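Local coordinates for protein thiazoline oxidase/subtilisin-like protease (PDB 4H6X) that probably cleaves the patellamide precursor peptide and closes it into a ring by transamidation, acting as a subtilisin-like maturation protease of cyanobactins, at residues His9-Leu13 and Val125-Ala129; Tyr73-Gln77 and Gln261-Glu265; Ala168-Ala174 and Asn199-Pro205; Ala306-Thr310 and Gly334-Leu339. One frame throughout, in Å; residues are numbered along the deposited sequence.

Contact 1 (His9-Leu13 and Val125-Ala129)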
loop_
_atom_site.group_PDB
_atom_site.type_symbol
_atom_site.label_atom_id
_atom_site.label_comp_id
_atom_site.label_asym_id
_atom_site.label_seq_id
_atom_site.Cartn_x
_atom_site.Cartn_y
_atom_site.Cartn_z
ATOM N N HIS A 9 -8.543 -17.079 -7.950
ATOM C CA HIS A 9 -7.992 -15.838 -8.489
ATOM C C HIS A 9 -6.480 -15.801 -8.320
ATOM O O HIS A 9 -5.975 -15.138 -7.406
ATOM C CB HIS A 9 -8.653 -14.636 -7.819
ATOM C CG HIS A 9 -10.145 -14.624 -7.945
ATOM N ND1 HIS A 9 -10.977 -15.171 -6.991
ATOM C CD2 HIS A 9 -10.954 -14.154 -8.922
ATOM C CE1 HIS A 9 -12.235 -15.022 -7.367
ATOM N NE2 HIS A 9 -12.248 -14.407 -8.535
ATOM N N PRO A 10 -5.752 -16.524 -9.199
ATOM C CA PRO A 10 -4.297 -16.621 -9.113
ATOM C C PRO A 10 -3.666 -15.234 -9.020
ATOM O O PRO A 10 -3.975 -14.355 -9.821
ATOM C CB PRO A 10 -3.905 -17.296 -10.435
ATOM C CG PRO A 10 -5.122 -18.044 -10.854
ATOM C CD PRO A 10 -6.282 -17.222 -10.390
ATOM N N HIS A 11 -2.804 -15.052 -8.031
ATOM C CA HIS A 11 -2.146 -13.779 -7.803
ATOM C C HIS A 11 -0.659 -14.038 -7.783
ATOM O O HIS A 11 -0.222 -15.093 -7.330
ATOM C CB HIS A 11 -2.593 -13.176 -6.463
ATOM C CG HIS A 11 -2.120 -11.770 -6.247
ATOM N ND1 HIS A 11 -0.852 -11.475 -5.797
ATOM C CD2 HIS A 11 -2.743 -10.581 -6.428
ATOM C CE1 HIS A 11 -0.712 -10.164 -5.713
ATOM N NE2 HIS A 11 -1.845 -9.598 -6.090
ATOM N N ASP A 12 0.108 -13.060 -8.257
ATOM C CA ASP A 12 1.570 -13.109 -8.303
ATOM C C ASP A 12 2.223 -13.518 -6.980
ATOM O O ASP A 12 3.297 -14.134 -6.984
ATOM C CB ASP A 12 2.109 -11.746 -8.758
ATOM C CG ASP A 12 3.616 -11.716 -8.884
ATOM O OD1 ASP A 12 4.159 -12.384 -9.795
ATOM O OD2 ASP A 12 4.270 -11.005 -8.091
ATOM N N LEU A 13 1.580 -13.175 -5.857
ATOM C CA LEU A 13 2.171 -13.390 -4.533
ATOM C C LEU A 13 1.603 -14.613 -3.802
ATOM O O LEU A 13 1.977 -14.875 -2.653
ATOM C CB LEU A 13 2.034 -12.122 -3.656
ATOM C CG LEU A 13 2.696 -10.837 -4.171
ATOM C CD1 LEU A 13 2.337 -9.619 -3.322
ATOM C CD2 LEU A 13 4.214 -11.004 -4.282
ATOM N N VAL A 125 -1.691 -5.418 -13.776
ATOM C CA VAL A 125 -1.470 -5.493 -12.322
ATOM C C VAL A 125 -2.736 -5.881 -11.567
ATOM O O VAL A 125 -3.701 -5.122 -11.496
ATOM C CB VAL A 125 -0.879 -4.189 -11.733
ATOM C CG1 VAL A 125 -0.551 -4.377 -10.252
ATOM C CG2 VAL A 125 0.376 -3.776 -12.478
ATOM N N PHE A 126 -2.717 -7.082 -11.011
ATOM C CA PHE A 126 -3.814 -7.600 -10.211
ATOM C C PHE A 126 -3.472 -7.313 -8.740
ATOM O O PHE A 126 -2.537 -7.887 -8.198
ATOM C CB PHE A 126 -3.964 -9.100 -10.489
ATOM C CG PHE A 126 -4.901 -9.834 -9.557
ATOM C CD1 PHE A 126 -6.004 -9.206 -8.989
ATOM C CD2 PHE A 126 -4.686 -11.193 -9.280
ATOM C CE1 PHE A 126 -6.858 -9.898 -8.144
ATOM C CE2 PHE A 126 -5.544 -11.893 -8.445
ATOM C CZ PHE A 126 -6.628 -11.241 -7.872
ATOM N N GLY A 127 -4.210 -6.396 -8.125
ATOM C CA GLY A 127 -3.931 -5.993 -6.747
ATOM C C GLY A 127 -4.488 -6.968 -5.717
ATOM O O GLY A 127 -5.233 -7.875 -6.056
ATOM N N ILE A 128 -4.121 -6.771 -4.457
ATOM C CA ILE A 128 -4.577 -7.634 -3.363
ATOM C C ILE A 128 -6.079 -7.494 -3.138
ATOM O O ILE A 128 -6.780 -8.486 -2.884
ATOM C CB ILE A 128 -3.787 -7.335 -2.066
ATOM C CG1 ILE A 128 -2.285 -7.595 -2.289
ATOM C CG2 ILE A 128 -4.317 -8.149 -0.887
ATOM C CD1 ILE A 128 -1.903 -9.049 -2.527
ATOM N N ALA A 129 -6.589 -6.274 -3.270
ATOM C CA ALA A 129 -7.978 -6.004 -2.913
ATOM C C ALA A 129 -8.710 -5.162 -3.972
ATOM O O ALA A 129 -9.149 -4.025 -3.690
ATOM C CB ALA A 129 -8.043 -5.357 -1.531
#

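Contact 2 (Tyr73-Gln77 and Gln261-Glu265)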
loop_
_atom_site.group_PDB
_atom_site.type_symbol
_atom_site.label_atom_id
_atom_site.label_comp_id
_atom_site.label_asym_id
_atom_site.label_seq_id
_atom_site.Cartn_x
_atom_site.Cartn_y
_atom_site.Cartn_z
ATOM N N TYR A 73 8.227 11.446 -17.528
ATOM C CA TYR A 73 8.106 10.097 -16.976
ATOM C C TYR A 73 8.956 9.096 -17.769
ATOM O O TYR A 73 9.657 8.277 -17.178
ATOM C CB TYR A 73 6.645 9.653 -16.897
ATOM C CG TYR A 73 5.855 10.310 -15.770
ATOM C CD1 TYR A 73 6.196 10.097 -14.425
ATOM C CD2 TYR A 73 4.758 11.134 -16.048
ATOM C CE1 TYR A 73 5.468 10.690 -13.400
ATOM C CE2 TYR A 73 4.023 11.734 -15.027
ATOM C CZ TYR A 73 4.377 11.505 -13.705
ATOM O OH TYR A 73 3.649 12.098 -12.686
ATOM N N ALA A 74 8.922 9.197 -19.104
ATOM C CA ALA A 74 9.686 8.285 -19.972
ATOM C C ALA A 74 11.169 8.376 -19.700
ATOM O O ALA A 74 11.859 7.364 -19.705
ATOM C CB ALA A 74 9.390 8.549 -21.451
ATOM N N ALA A 75 11.654 9.593 -19.451
ATOM C CA ALA A 75 13.044 9.811 -19.098
ATOM C C ALA A 75 13.410 9.104 -17.787
ATOM O O ALA A 75 14.436 8.432 -17.693
ATOM C CB ALA A 75 13.338 11.299 -19.014
ATOM N N PHE A 76 12.575 9.277 -16.764
ATOM C CA PHE A 76 12.780 8.580 -15.488
ATOM C C PHE A 76 12.766 7.067 -15.702
ATOM O O PHE A 76 13.597 6.349 -15.158
ATOM C CB PHE A 76 11.677 8.982 -14.498
ATOM C CG PHE A 76 11.807 8.351 -13.142
ATOM C CD1 PHE A 76 12.504 8.994 -12.129
ATOM C CD2 PHE A 76 11.215 7.130 -12.874
ATOM C CE1 PHE A 76 12.624 8.419 -10.861
ATOM C CE2 PHE A 76 11.320 6.546 -11.611
ATOM C CZ PHE A 76 12.043 7.189 -10.613
ATOM N N GLN A 77 11.805 6.589 -16.483
ATOM C CA GLN A 77 11.639 5.152 -16.667
ATOM C C GLN A 77 12.762 4.512 -17.478
ATOM O O GLN A 77 13.125 3.365 -17.222
ATOM C CB GLN A 77 10.263 4.830 -17.242
ATOM C CG GLN A 77 9.165 5.134 -16.234
ATOM C CD GLN A 77 7.786 5.181 -16.843
ATOM O OE1 GLN A 77 7.565 4.706 -17.961
ATOM N NE2 GLN A 77 6.834 5.755 -16.106
ATOM N N GLN A 261 3.481 1.727 -13.456
ATOM C CA GLN A 261 4.270 2.942 -13.544
ATOM C C GLN A 261 3.540 3.905 -14.498
ATOM O O GLN A 261 2.851 3.452 -15.421
ATOM C CB GLN A 261 5.712 2.644 -13.996
ATOM C CG GLN A 261 5.844 2.137 -15.431
ATOM C CD GLN A 261 7.157 1.435 -15.724
ATOM O OE1 GLN A 261 7.167 0.394 -16.383
ATOM N NE2 GLN A 261 8.258 1.996 -15.268
ATOM N N PRO A 262 3.657 5.226 -14.264
ATOM C CA PRO A 262 2.865 6.201 -15.029
ATOM C C PRO A 262 3.075 6.118 -16.546
ATOM O O PRO A 262 4.180 5.811 -16.998
ATOM C CB PRO A 262 3.383 7.566 -14.538
ATOM C CG PRO A 262 4.153 7.303 -13.294
ATOM C CD PRO A 262 4.541 5.860 -13.266
ATOM N N CYS A 263 2.008 6.408 -17.293
ATOM C CA CYS A 263 2.043 6.664 -18.746
ATOM C C CYS A 263 2.309 5.447 -19.626
ATOM O O CYS A 263 2.534 5.592 -20.828
ATOM C CB CYS A 263 3.044 7.766 -19.084
ATOM S SG CYS A 263 2.682 9.336 -18.287
ATOM N N THR A 264 2.288 4.259 -19.035
ATOM C CA THR A 264 2.496 3.048 -19.806
ATOM C C THR A 264 1.761 1.860 -19.215
ATOM O O THR A 264 1.528 1.797 -18.013
ATOM C CB THR A 264 3.985 2.704 -20.016
ATOM O OG1 THR A 264 4.075 1.454 -20.704
ATOM C CG2 THR A 264 4.733 2.579 -18.684
ATOM N N GLU A 265 1.418 0.913 -20.079
ATOM C CA GLU A 265 0.727 -0.289 -19.653
ATOM C C GLU A 265 1.678 -1.340 -19.098
ATOM O O GLU A 265 1.232 -2.267 -18.424
ATOM C CB GLU A 265 -0.131 -0.860 -20.787
ATOM C CG GLU A 265 -1.404 -0.068 -21.028
ATOM C CD GLU A 265 -2.350 -0.072 -19.827
ATOM O OE1 GLU A 265 -2.497 -1.121 -19.157
ATOM O OE2 GLU A 265 -2.960 0.977 -19.563
#

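Contact 3 (Ala168-Ala174 and Asn199-Pro205)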
loop_
_atom_site.group_PDB
_atom_site.type_symbol
_atom_site.label_atom_id
_atom_site.label_comp_id
_atom_site.label_asym_id
_atom_site.label_seq_id
_atom_site.Cartn_x
_atom_site.Cartn_y
_atom_site.Cartn_z
ATOM N N ALA A 168 -12.131 6.906 5.719
ATOM C CA ALA A 168 -11.101 5.880 5.717
ATOM C C ALA A 168 -11.401 4.845 6.794
ATOM O O ALA A 168 -11.738 5.205 7.935
ATOM C CB ALA A 168 -9.727 6.484 5.973
ATOM N N ASN A 169 -11.299 3.580 6.394
ATOM C CA ASN A 169 -11.147 2.449 7.294
ATOM C C ASN A 169 -9.661 2.172 7.500
ATOM O O ASN A 169 -9.236 1.734 8.579
ATOM C CB ASN A 169 -11.835 1.213 6.695
ATOM C CG ASN A 169 -13.356 1.341 6.696
ATOM O OD1 ASN A 169 -13.982 1.384 7.754
ATOM N ND2 ASN A 169 -13.945 1.446 5.522
ATOM N N ILE A 170 -8.885 2.410 6.443
ATOM C CA ILE A 170 -7.430 2.239 6.459
ATOM C C ILE A 170 -6.827 3.471 5.806
ATOM O O ILE A 170 -7.298 3.906 4.763
ATOM C CB ILE A 170 -6.977 0.991 5.679
ATOM C CG1 ILE A 170 -7.683 -0.276 6.207
ATOM C CG2 ILE A 170 -5.448 0.819 5.730
ATOM C CD1 ILE A 170 -7.332 -1.545 5.427
ATOM N N ILE A 171 -5.805 4.022 6.441
ATOM C CA ILE A 171 -5.003 5.092 5.872
ATOM C C ILE A 171 -3.605 4.524 5.627
ATOM O O ILE A 171 -2.915 4.107 6.569
ATOM C CB ILE A 171 -4.914 6.316 6.814
ATOM C CG1 ILE A 171 -6.317 6.851 7.147
ATOM C CG2 ILE A 171 -4.016 7.392 6.199
ATOM C CD1 ILE A 171 -6.380 7.903 8.261
ATOM N N HIS A 172 -3.216 4.484 4.357
ATOM C CA HIS A 172 -1.882 4.070 3.960
ATOM C C HIS A 172 -0.969 5.291 3.786
ATOM O O HIS A 172 -1.204 6.117 2.886
ATOM C CB HIS A 172 -1.956 3.270 2.652
ATOM C CG HIS A 172 -0.661 2.627 2.270
ATOM N ND1 HIS A 172 0.313 3.285 1.548
ATOM C CD2 HIS A 172 -0.180 1.387 2.508
ATOM C CE1 HIS A 172 1.344 2.479 1.365
ATOM N NE2 HIS A 172 1.075 1.325 1.950
ATOM N N CYS A 173 0.048 5.408 4.643
ATOM C CA CYS A 173 1.015 6.522 4.585
ATOM C C CYS A 173 2.385 6.055 4.138
ATOM O O CYS A 173 2.964 5.162 4.756
ATOM C CB CYS A 173 1.224 7.201 5.949
ATOM S SG CYS A 173 -0.190 7.379 7.040
ATOM N N ALA A 174 2.903 6.688 3.083
ATOM C CA ALA A 174 4.301 6.543 2.634
ATOM C C ALA A 174 4.657 5.093 2.324
ATOM O O ALA A 174 5.402 4.813 1.390
ATOM C CB ALA A 174 5.274 7.134 3.654
ATOM N N ASN A 199 -11.175 3.741 15.338
ATOM C CA ASN A 199 -11.317 2.476 14.616
ATOM C C ASN A 199 -10.765 2.535 13.169
ATOM O O ASN A 199 -11.301 1.917 12.265
ATOM C CB ASN A 199 -12.793 2.019 14.654
ATOM C CG ASN A 199 -12.993 0.609 14.117
ATOM O OD1 ASN A 199 -12.152 -0.274 14.322
ATOM N ND2 ASN A 199 -14.102 0.396 13.416
ATOM N N VAL A 200 -9.686 3.287 12.972
ATOM C CA VAL A 200 -9.060 3.435 11.654
ATOM C C VAL A 200 -7.622 2.957 11.734
ATOM O O VAL A 200 -6.844 3.442 12.559
ATOM C CB VAL A 200 -9.103 4.901 11.151
ATOM C CG1 VAL A 200 -8.434 5.028 9.769
ATOM C CG2 VAL A 200 -10.543 5.384 11.106
ATOM N N LEU A 201 -7.280 2.003 10.870
ATOM C CA LEU A 201 -5.926 1.441 10.819
ATOM C C LEU A 201 -4.981 2.325 9.993
ATOM O O LEU A 201 -5.308 2.692 8.864
ATOM C CB LEU A 201 -5.971 0.030 10.195
ATOM C CG LEU A 201 -4.658 -0.756 10.067
ATOM C CD1 LEU A 201 -4.039 -1.052 11.437
ATOM C CD2 LEU A 201 -4.894 -2.046 9.287
ATOM N N ILE A 202 -3.807 2.611 10.554
ATOM C CA ILE A 202 -2.718 3.281 9.872
ATOM C C ILE A 202 -1.676 2.241 9.483
ATOM O O ILE A 202 -1.219 1.468 10.334
ATOM C CB ILE A 202 -2.035 4.338 10.783
ATOM C CG1 ILE A 202 -2.997 5.470 11.148
ATOM C CG2 ILE A 202 -0.758 4.874 10.140
ATOM C CD1 ILE A 202 -3.268 6.447 10.024
ATOM N N VAL A 203 -1.319 2.214 8.197
ATOM C CA VAL A 203 -0.252 1.329 7.695
ATOM C C VAL A 203 0.877 2.176 7.130
ATOM O O VAL A 203 0.654 3.121 6.350
ATOM C CB VAL A 203 -0.752 0.311 6.627
ATOM C CG1 VAL A 203 0.361 -0.663 6.242
ATOM C CG2 VAL A 203 -1.957 -0.482 7.131
ATOM N N SER A 204 2.091 1.832 7.533
ATOM C CA SER A 204 3.253 2.585 7.160
ATOM C C SER A 204 4.440 1.622 7.070
ATOM O O SER A 204 4.498 0.646 7.815
ATOM C CB SER A 204 3.483 3.692 8.197
ATOM O OG SER A 204 4.770 4.242 8.101
ATOM N N PRO A 205 5.365 1.866 6.123
ATOM C CA PRO A 205 6.582 1.059 6.017
ATOM C C PRO A 205 7.566 1.445 7.101
ATOM O O PRO A 205 7.506 2.555 7.602
ATOM C CB PRO A 205 7.143 1.454 4.647
ATOM C CG PRO A 205 6.627 2.832 4.396
ATOM C CD PRO A 205 5.283 2.891 5.060
HETATM O O HOH W 1 -11.931 0.773 9.947
#

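Contact 4 (Ala306-Thr310 and Gly334-Leu339)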
loop_
_atom_site.group_PDB
_atom_site.type_symbol
_atom_site.label_atom_id
_atom_site.label_comp_id
_atom_site.label_asym_id
_atom_site.label_seq_id
_atom_site.Cartn_x
_atom_site.Cartn_y
_atom_site.Cartn_z
ATOM N N ALA A 306 -4.697 -9.461 15.397
ATOM C CA ALA A 306 -4.713 -10.807 14.806
ATOM C C ALA A 306 -3.502 -11.050 13.915
ATOM O O ALA A 306 -2.890 -12.120 13.995
ATOM C CB ALA A 306 -5.991 -11.071 14.025
ATOM N N LEU A 307 -3.159 -10.057 13.085
ATOM C CA LEU A 307 -1.973 -10.128 12.239
ATOM C C LEU A 307 -0.684 -10.155 13.048
ATOM O O LEU A 307 0.210 -10.967 12.772
ATOM C CB LEU A 307 -1.940 -8.983 11.201
ATOM C CG LEU A 307 -2.996 -9.035 10.097
ATOM C CD1 LEU A 307 -3.070 -7.711 9.342
ATOM C CD2 LEU A 307 -2.745 -10.214 9.158
ATOM N N LEU A 308 -0.576 -9.286 14.050
ATOM C CA LEU A 308 0.653 -9.256 14.847
ATOM C C LEU A 308 0.837 -10.508 15.726
ATOM O O LEU A 308 1.937 -11.062 15.780
ATOM C CB LEU A 308 0.760 -7.973 15.683
ATOM C CG LEU A 308 0.890 -6.662 14.884
ATOM C CD1 LEU A 308 0.643 -5.482 15.811
ATOM C CD2 LEU A 308 2.253 -6.536 14.202
ATOM N N LYS A 309 -0.235 -10.938 16.391
ATOM C CA LYS A 309 -0.192 -12.099 17.295
ATOM C C LYS A 309 0.144 -13.403 16.589
ATOM O O LYS A 309 0.756 -14.287 17.178
ATOM C CB LYS A 309 -1.534 -12.263 18.034
ATOM C CG LYS A 309 -1.742 -11.251 19.152
ATOM C CD LYS A 309 -0.664 -11.365 20.227
ATOM C CE LYS A 309 -1.200 -10.932 21.589
ATOM N NZ LYS A 309 -0.149 -10.993 22.642
ATOM N N THR A 310 -0.251 -13.520 15.322
ATOM C CA THR A 310 -0.036 -14.763 14.579
ATOM C C THR A 310 1.179 -14.676 13.666
ATOM O O THR A 310 1.522 -15.655 12.980
ATOM C CB THR A 310 -1.264 -15.127 13.740
ATOM O OG1 THR A 310 -1.463 -14.122 12.737
ATOM C CG2 THR A 310 -2.503 -15.234 14.631
ATOM N N GLY A 334 -3.205 -18.153 10.209
ATOM C CA GLY A 334 -3.303 -17.908 11.661
ATOM C C GLY A 334 -4.224 -16.743 12.021
ATOM O O GLY A 334 -5.005 -16.820 12.982
ATOM N N ALA A 335 -4.143 -15.656 11.248
ATOM C CA ALA A 335 -4.955 -14.465 11.493
ATOM C C ALA A 335 -6.436 -14.718 11.195
ATOM O O ALA A 335 -7.320 -14.197 11.883
ATOM C CB ALA A 335 -4.431 -13.281 10.681
ATOM N N MET A 336 -6.699 -15.545 10.184
ATOM C CA MET A 336 -8.067 -15.946 9.861
ATOM C C MET A 336 -8.669 -16.754 11.006
ATOM O O MET A 336 -9.811 -16.538 11.404
ATOM C CB MET A 336 -8.091 -16.793 8.593
ATOM C CG MET A 336 -7.638 -16.064 7.346
ATOM S SD MET A 336 -9.013 -15.182 6.620
ATOM C CE MET A 336 -9.783 -16.490 5.677
ATOM N N LYS A 337 -7.893 -17.697 11.523
ATOM C CA LYS A 337 -8.344 -18.499 12.656
ATOM C C LYS A 337 -8.699 -17.595 13.843
ATOM O O LYS A 337 -9.733 -17.787 14.476
ATOM C CB LYS A 337 -7.287 -19.537 13.034
ATOM C CG LYS A 337 -7.843 -20.695 13.849
ATOM C CD LYS A 337 -7.313 -22.033 13.350
ATOM C CE LYS A 337 -5.821 -22.205 13.610
ATOM N NZ LYS A 337 -5.171 -23.012 12.533
ATOM N N VAL A 338 -7.869 -16.589 14.115
ATOM C CA VAL A 338 -8.130 -15.661 15.225
ATOM C C VAL A 338 -9.401 -14.849 14.980
ATOM O O VAL A 338 -10.214 -14.678 15.879
ATOM C CB VAL A 338 -6.929 -14.712 15.495
ATOM C CG1 VAL A 338 -7.342 -13.530 16.369
ATOM C CG2 VAL A 338 -5.775 -15.467 16.150
ATOM N N LEU A 339 -9.573 -14.358 13.756
ATOM C CA LEU A 339 -10.659 -13.439 13.461
ATOM C C LEU A 339 -12.001 -14.129 13.281
ATOM O O LEU A 339 -13.016 -13.602 13.699
ATOM C CB LEU A 339 -10.342 -12.599 12.213
ATOM C CG LEU A 339 -9.286 -11.508 12.387
ATOM C CD1 LEU A 339 -8.734 -11.055 11.039
ATOM C CD2 LEU A 339 -9.864 -10.343 13.186
#

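Contact 1 (His9-Leu13 and Val125-Ala129)
H11 and F126 lead the contact by which the N-terminal arm of this subtilisin-like protease, ahead of helix 20-26, lies on the loop running from helix 101-118 to strand 133-138. The two rings meet obliquely, with centroids 4.9 Å apart and planes at 56°, an arrangement that is neither a stack nor an edge-to-face pair. H11 brings its CD2 over one face of the phenyl ring, displaced toward the rim and 3.5 Å from F126 CD2. The edge of the same phenyl ring faces backbone oxygens of the arm: F126 CE2 lies 3.4 Å from H9 O and 3.2 Å from P10 O, so the slightly positive ring hydrogens point at carbonyls. F126 can reach both because its CG stands anti to the backbone N (chi1 170°), which carries the ring across to the arm.

The imidazole is fixed from within its own segment. L13 N donates to H11 ND1 at 3.0 Å, coming in tilted from the ring plane, and this bond restrains rotation of the ring. On the loop side, H11 NE2 comes within 2.8 Å of F126 O, while I128 CD1 sits over a face of the imidazole, 3.6 Å from H11 CE1. L13 CD1 approaches the same methyl more loosely.

Helix 20-26 closes over this patch, since H11, L13 and I128 all touch its L20 and the F126 ring meets that of H24. Helix 273-293 also packs here, with V279 against L13 and L286 against I128. Backbone bonds from G127 to G119 and from I128 to T116 tie the loop to helix 101-118 and the turn that follows it.

Contact 2 (Tyr73-Gln77 and Gln261-Glu265)
Y73 and P262 supply the apolar half of the contact. P262 CB stands over the centre of the phenol ring, 3.8 Å from the centroid and 10° off the ring normal, a CH-pi contact, while P262 CG comes to 3.6 Å from Y73 CE1 over the same face. C263 SG adds a sulfur-aromatic contact from an oblique position, 3.5 Å from Y73 CD2. The phenol's polar end is engaged elsewhere: Y73 OH bonds to N107 of helix 101-118.

The loop between strands 257-259 and 268-270 presents these groups on a type II beta turn, Q261 to T264, with C263 in the left-handed conformation (phi 71°) expected at its third position. Helix 70-82 grips that turn by its central peptide.

The polar half is one bond. Q77 NE2 donates to P262 O at 2.8 Å, almost straight at 176°, lying in the carbonyl plane on a lone pair and in its own amide plane too. Q77 reaches the oxygen because its chain runs extended beyond CG. The N-H of the same peptide, on C263, is taken by D43, so both polar atoms of the turn's middle unit are satisfied. Van der Waals contact adds Q77 OE1 at 3.6 Å from T264 CG2, the two side chains running antiparallel past one another.

Contact 3 (Ala168-Ala174 and Asn199-Pro205)
I171 and I202 run alongside one another in the same direction, on neighbouring parallel strands of the sheet. The second torsion of I202 (chi2 -75°) folds its CD1 back across to I171 CB, 3.6 Å away. I171 instead carries an extended chain (chi2 170°), which sends its own CD1 along to V200 CG1 at 3.8 Å. C173 continues this face, with SG 4.0 Å from I202 CG2. Cutting I171 back to an alanine here would probably leave V200 CG1 and I202 CD1 bordering a gap beneath helix 154-165. On the reverse face I170 CG2 meets V203 CG2 at 4.0 Å.

Beneath the side chains runs regular parallel bonding: I171 N donates to L201 O (2.8 Å) and C173 N to V203 O (2.9 Å), while L201 N and V203 N return bonds to N169 O and I171 O.

Helix 187-197 joins the two strands in a beta-alpha-beta crossover, and strand 34-39 pairs with the far edge of strand 170-173. Helix 154-165 covers I171 and V200; helix 273-293 covers H172 and V203, and its T273 meets P205 beside the putative Ser-His-Asp triad.

Contact 4 (Ala306-Thr310 and Gly334-Leu339)
T310 lies flat on the peptide that joins G334 to A335, and this peptide, rather than any aromatic ring, is the planar group of the contact. T310 CG2 sits over its carbonyl end, 3.4 Å from G334 O, and T310 OG1 sits over its nitrogen end. OG1 and A335 N are close but not hydrogen-bonded, for the hydroxyl lies above the peptide plane where the N-H does not point. The hydroxyl serves its own helix instead: T310 OG1 donates to A306 O at 2.8 Å, from slightly outside the carbonyl plane, and that oxygen also accepts from T310 N. With OG1 between backbone N and carbonyl carbon (chi1 64°), T310 can turn back to this carbonyl while its methyl is left for G334 and for V338 CG2, 3.6 Å away. Glycine at G334 matters here, since a CB would collide with T310 CB. A serine in place of T310 would keep the hydroxyl but would probably leave the G334 carbonyl and V338 CG2 without the methyl that covers them.

Further along, A306 CB packs against both V338 CG1 and L339 CG, each at 3.7 Å, and L307 CD2 reaches A335 CB at 3.8 Å. N331 bonds to both T310 O and G334 N, bridging the helix ends, while L307 and M336 rest on helix 273-293.

The CA atoms of A306 and A335 are only 4.9 Å apart, the close approach typical of helices that meet through alanine and glycine, here helices 300-309 and 332-340 at the C-terminal end of the subtilase fold.

From the N terminus, the arm at 9-13 waits 112 residues for its partner, and contact 1 closes at 125-129. By then 73-77 has already been laid down, so contact 2, completed only at 261-265, crosses contact 1. Within that longer loop falls contact 3, a short crossover between adjacent strands of the central sheet, 168-174 and 199-205. Contact 4 follows the rest in series, closing a short loop between the last two helices. Contacts 2 and 4 lie on opposite sides of the chain's centre, about 39 Å apart between centres. Together they tie the N-terminal arm, helix 70-82 and the C-terminal helix pair around the sheet.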